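PDB 5V8S: flavoprotein from Thermotoga maritima, which probably serves as an FMN-binding oxidoreductase in electron transfer, with an oxo-bridged di-iron centre bound in its metallo-hydrolase-like domain. Local coordinates for residues G104-T109 with Y133-V138; K234-G239 with Q249-H254; K284-S289 with E400-L405; E344-A349 with K376-R381. The protein carries 1 engineered substitution. All coordinates share one frame; numbering follows the deposited sequence.

Interaction 1. Residues G104-T109 with Y133-V138; sequences GSLPAT and YGIKDV
Tyr133 places CG anti to its own carbonyl carbon (chi1 -53°), which carries the phenol ring over to residues 104-109 and lays it against Pro107; Leu106, with CG opposite the backbone N across the CA-CB bond (chi1 -177°), reaches instead for Ile135. The proline and tyrosine side chains meet at about a right angle. Pro107 CG touches Tyr133 CD1 at 3.5 Å, and Pro107 CD stands over one ring face, 4.3 Å from the centroid and 15° off the normal, which makes a CH-pi contact. At the far end of the ring, Tyr133 OH comes within 3.5 Å of Gly104 CA. That is packing alone; the hydroxyl is hydrogen-bonded to Ser103 OG, just before Gly104, and this ties down the outer end of the phenol. Next to the aromatic pair, Leu106 CD2 meets Ile135 CD1 at 3.7 Å. Gly134, with positive phi, turns the chain out of helix 123-133 between the two touching residues. In the surrounding metallo-beta-lactamase-like domain, Leu106 also packs on Leu129 of helix 123-133, Ser105 and Thr109 lean on Phe77 of helix 74-82, and Ile135 rests on Ile119 of strand 118-121.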
# COMPACT_ATOMS: atom_id res chain seq x y z
N GLY A 104 -23.78 -12.58 -6.10
CA GLY A 104 -23.76 -11.94 -7.40
C GLY A 104 -24.50 -12.71 -8.48
O GLY A 104 -24.93 -12.12 -9.48
N SER A 105 -24.64 -14.02 -8.30
CA SER A 105 -25.36 -14.88 -9.23
C SER A 105 -26.86 -14.87 -9.03
O SER A 105 -27.57 -15.47 -9.83
CB SER A 105 -24.86 -16.33 -9.09
OG SER A 105 -24.92 -16.78 -7.74
N LEU A 106 -27.36 -14.21 -7.98
CA LEU A 106 -28.78 -14.28 -7.66
C LEU A 106 -29.68 -13.72 -8.75
O LEU A 106 -30.65 -14.39 -9.14
CB LEU A 106 -29.04 -13.65 -6.28
CG LEU A 106 -30.48 -13.72 -5.75
CD1 LEU A 106 -31.00 -15.16 -5.68
CD2 LEU A 106 -30.56 -13.03 -4.38
N PRO A 107 -29.43 -12.52 -9.30
CA PRO A 107 -30.34 -12.02 -10.35
C PRO A 107 -30.47 -12.98 -11.52
O PRO A 107 -31.60 -13.25 -11.98
CB PRO A 107 -29.72 -10.67 -10.74
CG PRO A 107 -28.97 -10.23 -9.54
CD PRO A 107 -28.43 -11.51 -8.92
N ALA A 108 -29.36 -13.56 -11.96
CA ALA A 108 -29.41 -14.52 -13.06
C ALA A 108 -30.16 -15.78 -12.66
O ALA A 108 -30.91 -16.35 -13.47
CB ALA A 108 -27.98 -14.87 -13.48
N THR A 109 -29.99 -16.21 -11.41
CA THR A 109 -30.70 -17.39 -10.93
C THR A 109 -32.20 -17.15 -10.95
O THR A 109 -32.97 -18.01 -11.40
CB THR A 109 -30.21 -17.75 -9.53
OG1 THR A 109 -28.80 -17.98 -9.56
CG2 THR A 109 -30.90 -19.02 -9.01
N TYR A 133 -29.82 -5.10 -5.87
CA TYR A 133 -30.40 -5.79 -7.02
C TYR A 133 -31.84 -5.41 -7.31
O TYR A 133 -32.37 -5.88 -8.31
CB TYR A 133 -30.34 -7.31 -6.82
CG TYR A 133 -28.96 -7.85 -6.48
CD1 TYR A 133 -27.90 -7.71 -7.37
CD2 TYR A 133 -28.73 -8.50 -5.27
CE1 TYR A 133 -26.63 -8.20 -7.06
CE2 TYR A 133 -27.48 -9.00 -4.95
CZ TYR A 133 -26.42 -8.84 -5.85
OH TYR A 133 -25.17 -9.33 -5.55
N GLY A 134 -32.47 -4.58 -6.49
CA GLY A 134 -33.88 -4.30 -6.67
C GLY A 134 -34.80 -5.45 -6.34
O GLY A 134 -35.97 -5.42 -6.72
N ILE A 135 -34.30 -6.48 -5.66
CA ILE A 135 -35.11 -7.63 -5.28
C ILE A 135 -35.93 -7.25 -4.05
O ILE A 135 -35.38 -6.88 -3.01
CB ILE A 135 -34.21 -8.84 -4.99
CG1 ILE A 135 -33.55 -9.32 -6.29
CG2 ILE A 135 -34.99 -9.97 -4.35
CD1 ILE A 135 -32.36 -10.27 -6.08
N LYS A 136 -37.25 -7.38 -4.15
CA LYS A 136 -38.15 -6.84 -3.13
C LYS A 136 -38.93 -7.89 -2.36
O LYS A 136 -39.20 -7.69 -1.18
CB LYS A 136 -39.14 -5.86 -3.77
CG LYS A 136 -38.46 -4.61 -4.33
CD LYS A 136 -39.45 -3.50 -4.65
CE LYS A 136 -38.72 -2.19 -4.98
NZ LYS A 136 -37.80 -1.74 -3.88
N ASP A 137 -39.28 -9.01 -2.98
CA ASP A 137 -40.18 -9.95 -2.30
C ASP A 137 -39.34 -10.95 -1.51
O ASP A 137 -39.08 -12.08 -1.93
CB ASP A 137 -41.16 -10.59 -3.28
CG ASP A 137 -42.29 -9.63 -3.71
OD1 ASP A 137 -42.61 -8.68 -2.95
OD2 ASP A 137 -42.87 -9.82 -4.80
N VAL A 138 -38.90 -10.50 -0.34
CA VAL A 138 -38.00 -11.26 0.51
C VAL A 138 -38.69 -11.55 1.84
O VAL A 138 -39.29 -10.66 2.45
CB VAL A 138 -36.67 -10.51 0.74
CG1 VAL A 138 -35.79 -11.25 1.74
CG2 VAL A 138 -35.94 -10.35 -0.56

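Interaction 2. Residues K234-G239 with Q249-H254; sequences KALLPG and QRLLNH
Leu236 meets Leu251 and Leu252 where helix 248-260 packs against strand 235-238, an edge strand, within this chain, of the five-stranded mixed sheet in the metallo-beta-lactamase-like domain. One leucine of the strand is shared by two consecutive leucines of the helix. Leu236 points at the helix with CG anti to its backbone N, but its second torsion, 149°, is well away from a staggered value. With this rotation each methyl has its own nearest partner: CD2 of Leu236 meets CD2 of Leu251 at 3.7 Å, and CD1 of Leu236 meets CD2 of Leu252, also at 3.7 Å. Leu251 CD2 sits near both methyls of Leu236, 4.1 Å from Leu236 CD1. The two helical leucines arrive differently. Leu251 extends directly toward the strand and crosses Leu236 at about a right angle. Leu252 leaves the helix to one side, and with CG anti to its carbonyl carbon (chi1 -65°) it still brings a methyl in at a slant. Trp244 adds to the join, packing on Leu251 and sharing backbone hydrogen bonding with Leu236, and the chain beyond Gly239 runs straight into His240, one of the residues lining the mu-oxo-di-iron pocket. On the exposed side of the helix, Gln249 NE2 donates to Asn253 OD1 one turn on at 3.1 Å, nearly straight, with the acceptor lying in the amide plane of Gln249.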
# COMPACT_ATOMS: atom_id res chain seq x y z
N LYS A 234 -22.99 -31.12 13.67
CA LYS A 234 -22.38 -32.30 13.07
C LYS A 234 -21.58 -31.99 11.81
O LYS A 234 -20.70 -32.78 11.44
CB LYS A 234 -23.43 -33.40 12.83
CG LYS A 234 -24.26 -33.31 11.57
CD LYS A 234 -25.19 -34.53 11.47
CE LYS A 234 -25.95 -34.57 10.14
NZ LYS A 234 -27.06 -35.57 10.13
N ALA A 235 -21.80 -30.83 11.17
CA ALA A 235 -21.06 -30.45 9.99
C ALA A 235 -21.19 -28.94 9.84
O ALA A 235 -22.22 -28.36 10.21
CB ALA A 235 -21.57 -31.15 8.73
N LEU A 236 -20.12 -28.32 9.34
CA LEU A 236 -20.12 -26.90 9.03
C LEU A 236 -19.78 -26.75 7.56
O LEU A 236 -18.73 -27.20 7.10
CB LEU A 236 -19.12 -26.15 9.91
CG LEU A 236 -19.19 -24.62 9.82
CD1 LEU A 236 -18.80 -24.01 11.15
CD2 LEU A 236 -18.31 -24.05 8.71
N LEU A 237 -20.69 -26.10 6.82
CA LEU A 237 -20.63 -25.95 5.36
C LEU A 237 -20.54 -24.46 5.07
O LEU A 237 -21.57 -23.76 4.99
CB LEU A 237 -21.88 -26.54 4.71
CG LEU A 237 -21.93 -28.06 4.48
CD1 LEU A 237 -21.52 -28.85 5.71
CD2 LEU A 237 -23.30 -28.46 3.98
N PRO A 238 -19.34 -23.91 4.94
CA PRO A 238 -19.18 -22.47 4.72
C PRO A 238 -19.19 -22.07 3.27
O PRO A 238 -19.16 -22.92 2.37
CB PRO A 238 -17.81 -22.18 5.33
CG PRO A 238 -17.03 -23.43 4.96
CD PRO A 238 -18.04 -24.60 4.99
N GLY A 239 -19.14 -20.75 3.03
CA GLY A 239 -19.18 -20.20 1.69
C GLY A 239 -17.85 -20.12 0.99
O GLY A 239 -17.83 -19.85 -0.21
N GLN A 249 -15.77 -29.01 15.08
CA GLN A 249 -15.38 -28.29 16.29
C GLN A 249 -13.94 -27.81 16.20
O GLN A 249 -13.58 -26.79 16.80
CB GLN A 249 -15.57 -29.16 17.54
CG GLN A 249 -15.56 -28.37 18.84
CD GLN A 249 -16.58 -27.23 18.87
OE1 GLN A 249 -17.76 -27.41 18.56
NE2 GLN A 249 -16.12 -26.04 19.25
N ARG A 250 -13.10 -28.52 15.44
CA ARG A 250 -11.72 -28.07 15.27
C ARG A 250 -11.68 -26.70 14.60
O ARG A 250 -10.87 -25.84 14.97
CB ARG A 250 -10.94 -29.08 14.43
CG ARG A 250 -9.47 -28.76 14.26
CD ARG A 250 -8.79 -29.87 13.48
NE ARG A 250 -7.37 -29.65 13.28
CZ ARG A 250 -6.56 -30.49 12.65
NH1 ARG A 250 -7.04 -31.64 12.17
NH2 ARG A 250 -5.28 -30.20 12.50
N LEU A 251 -12.55 -26.50 13.62
CA LEU A 251 -12.62 -25.21 12.94
C LEU A 251 -13.17 -24.14 13.87
O LEU A 251 -12.65 -23.02 13.91
CB LEU A 251 -13.45 -25.35 11.67
CG LEU A 251 -13.75 -24.03 10.96
CD1 LEU A 251 -12.51 -23.47 10.28
CD2 LEU A 251 -14.86 -24.20 9.97
N LEU A 252 -14.24 -24.45 14.61
CA LEU A 252 -14.78 -23.47 15.54
C LEU A 252 -13.75 -23.08 16.60
O LEU A 252 -13.61 -21.90 16.95
CB LEU A 252 -16.09 -23.98 16.15
CG LEU A 252 -17.20 -24.14 15.08
CD1 LEU A 252 -18.45 -24.83 15.65
CD2 LEU A 252 -17.59 -22.82 14.40
N ASN A 253 -13.00 -24.07 17.13
CA ASN A 253 -11.96 -23.75 18.10
C ASN A 253 -10.89 -22.86 17.49
O ASN A 253 -10.36 -21.98 18.17
CB ASN A 253 -11.31 -25.02 18.66
CG ASN A 253 -12.24 -25.84 19.51
OD1 ASN A 253 -13.24 -25.36 20.04
ND2 ASN A 253 -11.91 -27.11 19.65
N HIS A 254 -10.56 -23.09 16.21
CA HIS A 254 -9.58 -22.24 15.55
C HIS A 254 -10.08 -20.81 15.42
O HIS A 254 -9.34 -19.86 15.70
CB HIS A 254 -9.22 -22.81 14.17
CG HIS A 254 -8.12 -22.08 13.48
ND1 HIS A 254 -6.80 -22.26 13.82
CD2 HIS A 254 -8.14 -21.15 12.50
CE1 HIS A 254 -6.04 -21.48 13.06
NE2 HIS A 254 -6.83 -20.81 12.25

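Interaction 3. Residues K284-S289 with E400-L405; sequences KKAIDS and EAISLL
Two helices of the flavodoxin-like domain, 278-292 and 395-409, lie side by side on its five-stranded parallel sheet and touch through Ile402, Ser289 and Ala286. The CA atoms of Ser289 and Ile402 are 6.8 Å apart, a close approach consistent with the small side chains of Ala286 and Ser289. The backbone points Ile402 CB at that helix; chi1, -53° with CG1 anti to the carbonyl carbon, then sets CG1 and CG2 about Ser289 OG. Ser289 OG lies 3.5 Å from Ile402 CB and 3.6 Å from both Ile402 CG1 and Ile402 CG2, a hydroxyl set against the fork of a beta-branched side chain. The same hydroxyl is hydrogen-bonded to Glu399 OE1, just ahead of the 400-405 segment, so a buried polar atom is satisfied by the neighbouring helix while its flank packs on hydrocarbon. A turn earlier, Ala286 receives the tip of the isoleucine: Ile402 CD1 is 4.4 Å from Ala286 CB and 4.1 Å from Ala286 O. Behind the contact, Ile402 also packs on Ile324 and Leu356 of two strands, while Ile287 covers Pro297 and Val299 of strand 296-302. A first and a last helix paired in this way over one face of a parallel sheet with strand order 2-1-3-4-5 is typical of the flavodoxin-like fold.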
# COMPACT_ATOMS: atom_id res chain seq x y z
N LYS A 284 18.44 -6.44 12.30
CA LYS A 284 19.21 -7.68 12.20
C LYS A 284 19.76 -8.08 13.56
O LYS A 284 19.66 -9.24 13.97
CB LYS A 284 20.33 -7.47 11.19
CG LYS A 284 21.41 -8.54 11.18
CD LYS A 284 20.84 -9.87 10.81
CE LYS A 284 21.89 -10.97 10.88
NZ LYS A 284 21.29 -12.28 10.51
N LYS A 285 20.31 -7.12 14.31
CA LYS A 285 20.82 -7.41 15.64
C LYS A 285 19.69 -7.79 16.60
O LYS A 285 19.87 -8.66 17.45
CB LYS A 285 21.65 -6.24 16.16
CG LYS A 285 22.90 -6.03 15.34
CD LYS A 285 23.58 -4.72 15.67
CE LYS A 285 24.94 -4.59 14.97
NZ LYS A 285 25.55 -3.27 15.18
N ALA A 286 18.54 -7.13 16.50
CA ALA A 286 17.39 -7.47 17.34
C ALA A 286 16.90 -8.88 17.05
O ALA A 286 16.56 -9.64 17.97
CB ALA A 286 16.28 -6.44 17.11
N ILE A 287 16.90 -9.27 15.77
CA ILE A 287 16.47 -10.60 15.39
C ILE A 287 17.45 -11.65 15.89
O ILE A 287 17.05 -12.72 16.38
CB ILE A 287 16.28 -10.65 13.86
CG1 ILE A 287 15.05 -9.81 13.47
CG2 ILE A 287 16.14 -12.08 13.37
CD1 ILE A 287 14.99 -9.40 11.98
N ASP A 288 18.76 -11.38 15.77
CA ASP A 288 19.74 -12.32 16.32
C ASP A 288 19.56 -12.47 17.83
O ASP A 288 19.67 -13.57 18.36
CB ASP A 288 21.17 -11.85 16.01
CG ASP A 288 21.52 -12.00 14.55
OD1 ASP A 288 20.81 -12.72 13.82
OD2 ASP A 288 22.53 -11.38 14.13
N SER A 289 19.30 -11.36 18.53
CA SER A 289 19.10 -11.43 19.97
C SER A 289 17.85 -12.24 20.32
O SER A 289 17.86 -13.04 21.25
CB SER A 289 18.99 -10.02 20.53
OG SER A 289 18.86 -10.03 21.94
N GLU A 400 19.01 -4.93 25.85
CA GLU A 400 18.13 -4.56 26.96
C GLU A 400 16.67 -4.67 26.56
O GLU A 400 15.84 -5.14 27.35
CB GLU A 400 18.42 -3.13 27.43
CG GLU A 400 19.64 -2.98 28.30
CD GLU A 400 19.92 -1.53 28.67
OE1 GLU A 400 19.26 -0.62 28.11
OE2 GLU A 400 20.83 -1.31 29.51
N ALA A 401 16.34 -4.23 25.35
CA ALA A 401 14.95 -4.26 24.92
C ALA A 401 14.47 -5.69 24.77
O ALA A 401 13.37 -6.04 25.20
CB ALA A 401 14.78 -3.51 23.60
N ILE A 402 15.28 -6.54 24.13
CA ILE A 402 14.88 -7.93 23.97
C ILE A 402 14.77 -8.62 25.33
O ILE A 402 13.86 -9.43 25.56
CB ILE A 402 15.84 -8.67 23.01
CG1 ILE A 402 15.96 -7.93 21.67
CG2 ILE A 402 15.35 -10.10 22.79
CD1 ILE A 402 14.66 -7.56 21.01
N SER A 403 15.69 -8.32 26.25
CA SER A 403 15.60 -8.88 27.60
C SER A 403 14.33 -8.43 28.31
O SER A 403 13.70 -9.21 29.04
CB SER A 403 16.81 -8.49 28.43
OG SER A 403 17.99 -9.10 27.93
N LEU A 404 13.94 -7.17 28.12
CA LEU A 404 12.69 -6.68 28.71
C LEU A 404 11.50 -7.46 28.18
O LEU A 404 10.61 -7.85 28.95
CB LEU A 404 12.55 -5.19 28.39
CG LEU A 404 11.40 -4.43 29.05
CD1 LEU A 404 11.61 -4.38 30.55
CD2 LEU A 404 11.30 -3.03 28.46
N LEU A 405 11.49 -7.73 26.87
CA LEU A 405 10.42 -8.52 26.27
C LEU A 405 10.40 -9.94 26.83
O LEU A 405 9.33 -10.48 27.14
CB LEU A 405 10.61 -8.54 24.76
CG LEU A 405 9.54 -9.32 24.01
CD1 LEU A 405 8.17 -8.70 24.25
CD2 LEU A 405 9.84 -9.37 22.53

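Interaction 4. Residues E344-A349 with K376-R381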
# COMPACT_ATOMS: atom_id res chain seq x y z
N GLU A 344 -3.85 -0.78 9.49
CA GLU A 344 -4.57 -2.04 9.27
C GLU A 344 -4.43 -2.99 10.45
O GLU A 344 -5.38 -3.74 10.73
CB GLU A 344 -4.14 -2.71 7.97
CG GLU A 344 -4.49 -1.88 6.73
CD GLU A 344 -5.92 -1.47 6.69
OE1 GLU A 344 -6.80 -2.30 7.00
OE2 GLU A 344 -6.17 -0.30 6.35
N ILE A 345 -3.27 -3.02 11.13
CA ILE A 345 -3.16 -3.83 12.34
C ILE A 345 -4.15 -3.34 13.39
O ILE A 345 -4.84 -4.15 14.03
CB ILE A 345 -1.70 -3.81 12.87
CG1 ILE A 345 -0.81 -4.62 11.95
CG2 ILE A 345 -1.63 -4.34 14.34
CD1 ILE A 345 0.67 -4.42 12.21
N ILE A 346 -4.27 -2.02 13.55
CA ILE A 346 -5.20 -1.47 14.53
C ILE A 346 -6.63 -1.80 14.14
O ILE A 346 -7.46 -2.12 15.00
CB ILE A 346 -5.00 0.05 14.67
CG1 ILE A 346 -3.62 0.32 15.26
CG2 ILE A 346 -6.09 0.68 15.50
CD1 ILE A 346 -3.29 1.83 15.30
N ASP A 347 -6.94 -1.75 12.85
CA ASP A 347 -8.30 -2.01 12.40
C ASP A 347 -8.68 -3.49 12.51
O ASP A 347 -9.82 -3.81 12.87
CB ASP A 347 -8.49 -1.54 10.97
CG ASP A 347 -9.95 -1.53 10.57
OD1 ASP A 347 -10.72 -0.77 11.20
OD2 ASP A 347 -10.32 -2.27 9.64
N LYS A 348 -7.75 -4.39 12.17
CA LYS A 348 -8.09 -5.80 11.97
C LYS A 348 -7.53 -6.73 13.03
O LYS A 348 -8.06 -7.83 13.17
CB LYS A 348 -7.55 -6.29 10.62
CG LYS A 348 -8.12 -5.54 9.42
CD LYS A 348 -9.58 -5.87 9.17
CE LYS A 348 -10.06 -5.26 7.87
NZ LYS A 348 -11.36 -5.81 7.41
N ALA A 349 -6.47 -6.34 13.72
CA ALA A 349 -5.72 -7.24 14.58
C ALA A 349 -5.33 -6.53 15.87
O ALA A 349 -4.17 -6.53 16.29
CB ALA A 349 -4.51 -7.79 13.82
N LYS A 376 -0.12 3.41 21.14
CA LYS A 376 -0.56 3.60 22.51
C LYS A 376 -2.08 3.71 22.61
O LYS A 376 -2.64 3.33 23.64
CB LYS A 376 0.10 4.85 23.10
CG LYS A 376 0.24 4.85 24.61
CD LYS A 376 1.51 4.17 25.09
CE LYS A 376 1.70 4.34 26.60
NZ LYS A 376 2.88 3.58 27.07
N GLU A 377 -2.77 4.20 21.58
CA GLU A 377 -4.23 4.25 21.65
C GLU A 377 -4.86 2.88 21.78
O GLU A 377 -6.02 2.77 22.21
CB GLU A 377 -4.83 4.85 20.37
CG GLU A 377 -4.13 6.08 19.84
CD GLU A 377 -4.89 6.71 18.69
OE1 GLU A 377 -6.13 6.84 18.80
OE2 GLU A 377 -4.24 7.08 17.69
N THR A 378 -4.14 1.84 21.40
CA THR A 378 -4.74 0.55 21.14
C THR A 378 -4.56 -0.37 22.32
O THR A 378 -4.07 0.01 23.40
CB THR A 378 -4.12 -0.05 19.88
OG1 THR A 378 -2.77 -0.47 20.13
CG2 THR A 378 -4.11 0.98 18.78
N LYS A 379 -4.97 -1.62 22.13
CA LYS A 379 -4.81 -2.61 23.17
C LYS A 379 -3.37 -3.06 23.28
O LYS A 379 -3.01 -3.64 24.31
CB LYS A 379 -5.71 -3.81 22.91
CG LYS A 379 -7.21 -3.48 22.91
CD LYS A 379 -8.05 -4.76 22.95
CE LYS A 379 -9.21 -4.70 21.96
NZ LYS A 379 -10.04 -5.96 21.96
N PHE A 380 -2.54 -2.79 22.27
CA PHE A 380 -1.15 -3.21 22.36
C PHE A 380 -0.47 -2.44 23.48
O PHE A 380 -0.81 -1.28 23.75
CB PHE A 380 -0.40 -3.00 21.05
CG PHE A 380 -0.80 -3.97 19.97
CD1 PHE A 380 -0.25 -5.24 19.92
CD2 PHE A 380 -1.73 -3.61 19.01
CE1 PHE A 380 -0.63 -6.14 18.93
CE2 PHE A 380 -2.12 -4.50 18.02
CZ PHE A 380 -1.58 -5.77 17.98
N ARG A 381 0.47 -3.10 24.14
CA ARG A 381 1.21 -2.53 25.26
C ARG A 381 2.67 -2.35 24.85
O ARG A 381 3.40 -3.33 24.70
CB ARG A 381 1.10 -3.43 26.48
CG ARG A 381 -0.33 -3.56 26.97
CD ARG A 381 -0.83 -2.21 27.50
NE ARG A 381 -2.21 -2.25 27.96
CZ ARG A 381 -2.61 -2.90 29.05
NH1 ARG A 381 -1.74 -3.58 29.77
NH2 ARG A 381 -3.89 -2.87 29.40
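The ring of Phe380 turns its edge to the end of helix 336-348 in the flavodoxin-like domain: Ala349 O lies near the ring plane, 3.2 Å from Phe380 CZ and 3.4 Å from Phe380 CE2. A carbonyl oxygen facing ring hydrogens in this way is probably mildly favourable electrostatically. Ile345 approaches the ring obliquely, its CG2 3.7 Å from Phe380 CE2, and the two side chains cross at about a right angle. Also in the plane of the ring, at its edge, lies Thr378 OG1. The loop thus presents two side chains to the helix, Phe380 and, two residues before it, Thr378. The threonine OG1 sits between the backbone N and the carbonyl carbon (chi1 72°), which sends CG2 to Ile346, 3.6 Å from CG1 and 3.7 Å from CD1 of that isoleucine. Helix 336-348 also faces the second subunit: Glu344 forms a salt bridge with Arg339 of that subunit, and Lys348 forms one with its Glu331. Within the loop, Thr378 OG1 is also hydrogen-bonded to Leu375 O, the last turn of helix 371-376. The same oxygen closes an ST turn, accepting from Phe380 N at 3.2 Å with a bent N-H...O angle of 148°.

Interactions 1 and 2 come in series along the chain, followed by interactions 3 and 4, the latter nested inside the long loop of chain that the former closes. Interactions 1 and 2 belong to the metallo-beta-lactamase-like part, each packing a helix beside a different sheet; their centres are 28 Å apart, and the side chains of Tyr133 and Leu236 lie about 10 and 12 Å from the di-iron centre. Interactions 3 and 4 share the parallel sheet of the flavodoxin-like domain, centres 22 Å apart. Interactions 1 and 3 lie on opposite sides of the chain's centre, 56 Å apart between centres. Interaction 4 lies nearer that centre than either, where Lys348 reaches helix 196-214 as well as the second subunit, linking domains and subunits.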